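Local coordinates for CheC-like superfamily protein (Shewanella oneidensis, PDB 3H2D) that probably acts in chemotaxis as a CheX-type phosphatase that removes the phosphoryl group from the response regulator CheY, at residues Asn5-Phe10 with Ala147-Cys152; Ala22-Thr27 with Met71-Gly76. All blocks are in the same frame, centred on the assembly; numbering follows the deposited sequence.

Contact 1: residues Asn5-Phe10 with Ala147-Cys152; sequences NFINPF and AFIEVC
Ile7 and Phe10 press onto Ile149 and Val151 where the start of helix 8-21 lies against one face of the six-stranded antiparallel sheet, a worked example of helix-on-sheet packing in the CheC-like α/β fold. Strand 145-153 is an inner strand, and its alternation sends Ile149 and Val151 toward the helix, while Glu150 points from the other face and reaches Lys34 in a salt bridge.

The tight part centres on Ile149, whose two branches do different work. CG2 meets the end of Ile7, with CD1 of Ile7 3.9 Å from CG2 of Ile149, the two chains crossing obliquely; CG1 of Ile7 lies anti to its own backbone N (chi1 -159°), and the extended second torsion (chi2 160°) carries CD1 on to the strand. The other branch, ending in CD1, rests 3.8 Å from Phe10 O in van der Waals contact with the first turn of the helix. An alanine in place of Ile149 removes CG2 and CD1, and would probably open a gap between the strand and both the end of Ile7 and the Phe10 carbonyl. Leu58 and Ile136 from the flanking strands complete the bed, and Ala101 and Leu105 of helix 84-107 back the Phe10 ring.

The side of 5-10 turned from the strand is the solvent side. Asn5 is exposed and Asn8 partly so, and their side chains share a weak hydrogen bond, Asn8 ND2 to Asn5 OD1 at 3.0 Å, that takes no part in the packing.

Val151, modelled in two conformers, makes the less certain contact: in one of them its side chain crosses Phe10 at about a right angle, and CG2 sits over one face of the Phe10 ring, 4.1 Å above its plane and displaced toward the rim.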
loop_
_atom_site.group_PDB
_atom_site.type_symbol
_atom_site.label_atom_id
_atom_site.label_comp_id
_atom_site.label_asym_id
_atom_site.label_seq_id
_atom_site.Cartn_x
_atom_site.Cartn_y
_atom_site.Cartn_z
ATOM N N ASN B 5 -16.778 6.256 -13.652
ATOM C CA ASN B 5 -15.999 7.371 -14.202
ATOM C C ASN B 5 -15.042 8.059 -13.229
ATOM O O ASN B 5 -14.228 8.849 -13.678
ATOM C CB ASN B 5 -16.926 8.439 -14.811
ATOM C CG ASN B 5 -17.647 7.937 -16.042
ATOM O OD1 ASN B 5 -17.026 7.413 -16.977
ATOM N ND2 ASN B 5 -18.946 8.095 -16.058
ATOM N N PHE B 6 -15.138 7.801 -11.928
ATOM C CA PHE B 6 -14.143 8.307 -10.980
ATOM C C PHE B 6 -12.737 7.812 -11.258
ATOM O O PHE B 6 -11.767 8.400 -10.779
ATOM C CB PHE B 6 -14.571 8.074 -9.516
ATOM C CG PHE B 6 -15.515 9.107 -9.004
ATOM C CD1 PHE B 6 -15.056 10.354 -8.624
ATOM C CD2 PHE B 6 -16.889 8.861 -8.937
ATOM C CE1 PHE B 6 -15.972 11.367 -8.195
ATOM C CE2 PHE B 6 -17.806 9.849 -8.500
ATOM C CZ PHE B 6 -17.337 11.106 -8.127
ATOM N N ILE B 7 -12.589 6.727 -12.034
ATOM C CA ILE B 7 -11.262 6.259 -12.377
ATOM C C ILE B 7 -10.647 7.088 -13.509
ATOM O O ILE B 7 -9.441 7.077 -13.671
ATOM C CB ILE B 7 -11.256 4.724 -12.688
ATOM C CG1 ILE B 7 -9.827 4.146 -12.532
ATOM C CG2 ILE B 7 -11.873 4.412 -14.049
ATOM C CD1 ILE B 7 -9.788 2.674 -12.335
ATOM N N ASN B 8 -11.477 7.785 -14.291
ATOM C CA ASN B 8 -11.016 8.476 -15.487
ATOM C C ASN B 8 -9.858 9.470 -15.262
ATOM O O ASN B 8 -8.904 9.447 -16.016
ATOM C CB ASN B 8 -12.178 9.132 -16.248
ATOM C CG ASN B 8 -13.130 8.106 -16.851
ATOM O OD1 ASN B 8 -12.787 6.939 -16.911
ATOM N ND2 ASN B 8 -14.299 8.534 -17.299
ATOM N N PRO B 9 -9.920 10.332 -14.229
ATOM C CA PRO B 9 -8.768 11.230 -13.921
ATOM C C PRO B 9 -7.437 10.513 -13.672
ATOM O O PRO B 9 -6.341 11.029 -14.021
ATOM C CB PRO B 9 -9.230 11.968 -12.665
ATOM C CG PRO B 9 -10.677 11.809 -12.645
ATOM C CD PRO B 9 -11.061 10.582 -13.341
ATOM N N PHE B 10 -7.526 9.332 -13.061
ATOM C CA PHE B 10 -6.362 8.512 -12.803
ATOM C C PHE B 10 -5.862 7.867 -14.097
ATOM O O PHE B 10 -4.649 7.894 -14.394
ATOM C CB PHE B 10 -6.700 7.441 -11.744
ATOM C CG PHE B 10 -7.129 8.010 -10.422
ATOM C CD1 PHE B 10 -6.187 8.354 -9.471
ATOM C CD2 PHE B 10 -8.484 8.250 -10.143
ATOM C CE1 PHE B 10 -6.587 8.896 -8.217
ATOM C CE2 PHE B 10 -8.883 8.803 -8.931
ATOM C CZ PHE B 10 -7.923 9.130 -7.958
ATOM N N ALA B 147 -0.464 -3.636 -17.094
ATOM C CA ALA B 147 -0.566 -2.855 -15.887
ATOM C C ALA B 147 -2.034 -2.778 -15.488
ATOM O O ALA B 147 -2.915 -3.064 -16.290
ATOM C CB ALA B 147 0.073 -1.432 -16.053
ATOM N N PHE B 148 -2.277 -2.427 -14.236
ATOM C CA PHE B 148 -3.627 -2.226 -13.698
ATOM C C PHE B 148 -3.647 -1.017 -12.788
ATOM O O PHE B 148 -2.710 -0.811 -12.007
ATOM C CB PHE B 148 -4.076 -3.424 -12.835
ATOM C CG PHE B 148 -4.033 -4.731 -13.527
ATOM C CD1 PHE B 148 -2.918 -5.502 -13.467
ATOM C CD2 PHE B 148 -5.139 -5.203 -14.212
ATOM C CE1 PHE B 148 -2.893 -6.737 -14.074
ATOM C CE2 PHE B 148 -5.120 -6.421 -14.818
ATOM C CZ PHE B 148 -4.002 -7.187 -14.761
ATOM N N ILE B 149 -4.712 -0.220 -12.895
ATOM C CA ILE B 149 -5.030 0.766 -11.889
ATOM C C ILE B 149 -6.255 0.268 -11.159
ATOM O O ILE B 149 -7.181 -0.227 -11.773
ATOM C CB ILE B 149 -5.383 2.173 -12.460
ATOM C CG1 ILE B 149 -4.176 2.893 -12.975
ATOM C CG2 ILE B 149 -6.016 3.043 -11.369
ATOM C CD1 ILE B 149 -4.554 4.163 -13.826
ATOM N N GLU B 150 -6.223 0.352 -9.839
ATOM C CA GLU B 150 -7.389 0.150 -9.022
ATOM C C GLU B 150 -7.590 1.340 -8.069
ATOM O O GLU B 150 -6.643 1.771 -7.398
ATOM C CB GLU B 150 -7.296 -1.169 -8.251
ATOM C CG GLU B 150 -8.558 -1.495 -7.453
ATOM C CD GLU B 150 -8.616 -2.888 -6.813
ATOM O OE1 GLU B 150 -7.715 -3.735 -7.055
ATOM O OE2 GLU B 150 -9.597 -3.121 -6.050
ATOM N N VAL B 151 -8.819 1.855 -8.008
ATOM C CA VAL B 151 -9.173 2.869 -7.011
ATOM C C VAL B 151 -10.367 2.404 -6.166
ATOM O O VAL B 151 -11.219 1.635 -6.625
ATOM C CB VAL B 151 -9.438 4.264 -7.667
ATOM C CG1 VAL B 151 -10.867 4.374 -8.188
ATOM C CG2 VAL B 151 -9.182 5.369 -6.670
ATOM N N CYS B 152 -10.428 2.863 -4.927
ATOM C CA CYS B 152 -11.564 2.547 -4.039
ATOM C C CYS B 152 -11.790 3.742 -3.161
ATOM O O CYS B 152 -10.830 4.306 -2.672
ATOM C CB CYS B 152 -11.243 1.349 -3.184
ATOM S SG CYS B 152 -12.665 0.712 -2.274
#

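Contact 2: residues Ala22-Thr27 with Met71-Gly76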
loop_
_atom_site.group_PDB
_atom_site.type_symbol
_atom_site.label_atom_id
_atom_site.label_comp_id
_atom_site.label_asym_id
_atom_site.label_seq_id
_atom_site.Cartn_x
_atom_site.Cartn_y
_atom_site.Cartn_z
ATOM N N ALA B 22 7.041 8.608 -21.176
ATOM C CA ALA B 22 7.719 7.336 -21.407
ATOM C C ALA B 22 7.606 6.846 -22.854
ATOM O O ALA B 22 8.063 5.738 -23.158
ATOM C CB ALA B 22 7.225 6.242 -20.407
ATOM N N SER B 23 6.992 7.656 -23.721
ATOM C CA SER B 23 6.730 7.304 -25.114
ATOM C C SER B 23 6.293 5.845 -25.314
ATOM O O SER B 23 6.732 5.189 -26.258
ATOM C CB SER B 23 7.965 7.581 -25.970
ATOM O OG SER B 23 8.431 8.905 -25.793
ATOM N N LEU B 24 5.431 5.341 -24.439
ATOM C CA LEU B 24 5.029 3.939 -24.481
ATOM C C LEU B 24 3.496 3.884 -24.494
ATOM O O LEU B 24 2.867 4.291 -23.526
ATOM C CB LEU B 24 5.606 3.221 -23.245
ATOM C CG LEU B 24 5.600 1.689 -23.219
ATOM C CD1 LEU B 24 6.635 1.151 -22.256
ATOM C CD2 LEU B 24 4.203 1.168 -22.861
ATOM N N GLU B 25 2.919 3.383 -25.587
ATOM C CA GLU B 25 1.464 3.309 -25.750
ATOM C C GLU B 25 0.875 2.168 -24.908
ATOM O O GLU B 25 1.119 0.999 -25.198
ATOM C CB GLU B 25 1.113 3.108 -27.237
ATOM C CG GLU B 25 -0.393 3.146 -27.583
ATOM C CD GLU B 25 -0.719 2.407 -28.889
ATOM O OE1 GLU B 25 -1.201 3.065 -29.835
ATOM O OE2 GLU B 25 -0.487 1.167 -28.976
ATOM N N LEU B 26 0.155 2.521 -23.840
ATOM C CA LEU B 26 -0.646 1.566 -23.092
ATOM C C LEU B 26 -2.046 1.589 -23.685
ATOM O O LEU B 26 -2.595 2.661 -23.936
ATOM C CB LEU B 26 -0.705 1.959 -21.622
ATOM C CG LEU B 26 0.526 1.628 -20.782
ATOM C CD1 LEU B 26 0.361 2.237 -19.394
ATOM C CD2 LEU B 26 0.773 0.133 -20.688
ATOM N N THR B 27 -2.642 0.436 -23.931
ATOM C CA THR B 27 -4.031 0.427 -24.387
ATOM C C THR B 27 -4.912 0.018 -23.215
ATOM O O THR B 27 -4.791 -1.099 -22.731
ATOM C CB THR B 27 -4.231 -0.518 -25.545
ATOM O OG1 THR B 27 -3.448 -0.069 -26.652
ATOM C CG2 THR B 27 -5.718 -0.562 -25.969
HETATM N N MSE B 71 11.103 2.412 -17.406
HETATM C CA MSE B 71 12.335 2.993 -16.907
HETATM C C MSE B 71 13.348 3.255 -18.002
HETATM O O MSE B 71 14.003 4.291 -17.961
HETATM C CB MSE B 71 13.015 2.164 -15.840
HETATM C CG MSE B 71 14.060 3.076 -15.058
HETATM SE SE MSE B 71 14.663 2.044 -13.661
HETATM C CE MSE B 71 16.412 2.805 -13.306
ATOM N N GLN B 72 13.504 2.336 -18.956
ATOM C CA GLN B 72 14.399 2.575 -20.074
ATOM C C GLN B 72 14.015 3.893 -20.780
ATOM O O GLN B 72 14.879 4.691 -21.098
ATOM C CB GLN B 72 14.371 1.437 -21.083
ATOM C CG GLN B 72 15.329 1.643 -22.288
ATOM C CD GLN B 72 16.800 1.642 -21.868
ATOM O OE1 GLN B 72 17.227 0.823 -21.041
ATOM N NE2 GLN B 72 17.556 2.593 -22.377
ATOM N N ASN B 73 12.723 4.048 -21.078
ATOM C CA ASN B 73 12.265 5.162 -21.893
ATOM C C ASN B 73 12.315 6.501 -21.148
ATOM O O ASN B 73 12.634 7.534 -21.727
ATOM C CB ASN B 73 10.837 4.913 -22.350
ATOM C CG ASN B 73 10.734 3.825 -23.395
ATOM O OD1 ASN B 73 11.717 3.167 -23.749
ATOM N ND2 ASN B 73 9.533 3.623 -23.883
HETATM N N MSE B 74 12.014 6.455 -19.859
HETATM C CA MSE B 74 11.979 7.660 -19.020
HETATM C C MSE B 74 13.363 8.117 -18.571
HETATM O O MSE B 74 13.648 9.318 -18.590
HETATM C CB MSE B 74 11.068 7.446 -17.818
HETATM C CG MSE B 74 9.635 7.287 -18.192
HETATM SE SE MSE B 74 8.481 7.337 -16.675
HETATM C CE MSE B 74 8.649 9.203 -16.169
ATOM N N LEU B 75 14.222 7.173 -18.208
ATOM C CA LEU B 75 15.548 7.491 -17.615
ATOM C C LEU B 75 16.768 7.020 -18.425
ATOM O O LEU B 75 17.885 7.373 -18.113
ATOM C CB LEU B 75 15.628 6.923 -16.185
ATOM C CG LEU B 75 14.517 7.354 -15.221
ATOM C CD1 LEU B 75 14.619 6.558 -13.913
ATOM C CD2 LEU B 75 14.539 8.903 -14.992
ATOM N N GLY B 76 16.563 6.230 -19.465
ATOM C CA GLY B 76 17.636 5.867 -20.328
ATOM C C GLY B 76 18.452 4.717 -19.798
ATOM O O GLY B 76 19.561 4.478 -20.249
#
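Asn73 reaches from helix 64-75 to the turn that follows helix 8-21 and donates an N-H hydrogen bond from its side-chain amide to the carbonyl oxygen of Ala22. The bond is short, 2.7 Å from Asn73 ND2 to Ala22 O, and well directed: the N-H...O angle is 151°, and the donor sits nearly along the C=O axis. The acceptor is also close to the amide plane of Asn73, only 13° out of it. The first torsion sets CG anti to the carbonyl carbon of Asn73 and beside its backbone N, directing CG toward the neighbouring turn. The other end of the amide is also used, since Asn73 OD1 accepts a bond from Gln69 NE2; two partners thus fix the rotation of the group.

Leu24 comes to the same amide from another direction, its side chain crossing that of Asn73 at about a right angle, with Leu24 CB 4.0 Å from Asn73 ND2. Beyond this, Leu24 packs on Leu66 and Ile70 of helix 64-75 and on Ile18 of helix 8-21.

Met74, deposited as selenomethionine, meets the methyl of Ala22. CG of Met74 lies 3.4 Å from CB of Ala22, tighter than usual for two carbons, and the SE follows at 4.1 Å from the same CB. Ala22 is therefore met at two points: the carbonyl is bonded to Asn73, and the methyl is pressed tightly against Met74 CG.

Ser23 has left the helical conformation with positive phi, and the chain then runs on to strand 27-33, outermost in the sheet of this chain. The contact is an example of a side-chain to backbone bond between helices, Asn73 of helix 64-75 meeting the carbonyl just past helix 8-21, where the chain leaves for the sheet of the CheC-like fold.

Both contacts involve helix 8-21 and its flanks, but at different places: contact 1 takes in its beginning, contact 2 the turn just past its end, and their centres are about 20 Å apart. Contact 1 belongs to the core, its centre about 7 Å from the centre of the chain; every residue that touches there is buried, and the side-chain packing between helix and inner strand is apolar. Contact 2, its centre about 15 Å from the centre of the chain and partly buried, joins a loop to a second helix through one directed polar bond beside a small apolar patch. Along the chain, contact 2 is nested within the loop that contact 1 closes.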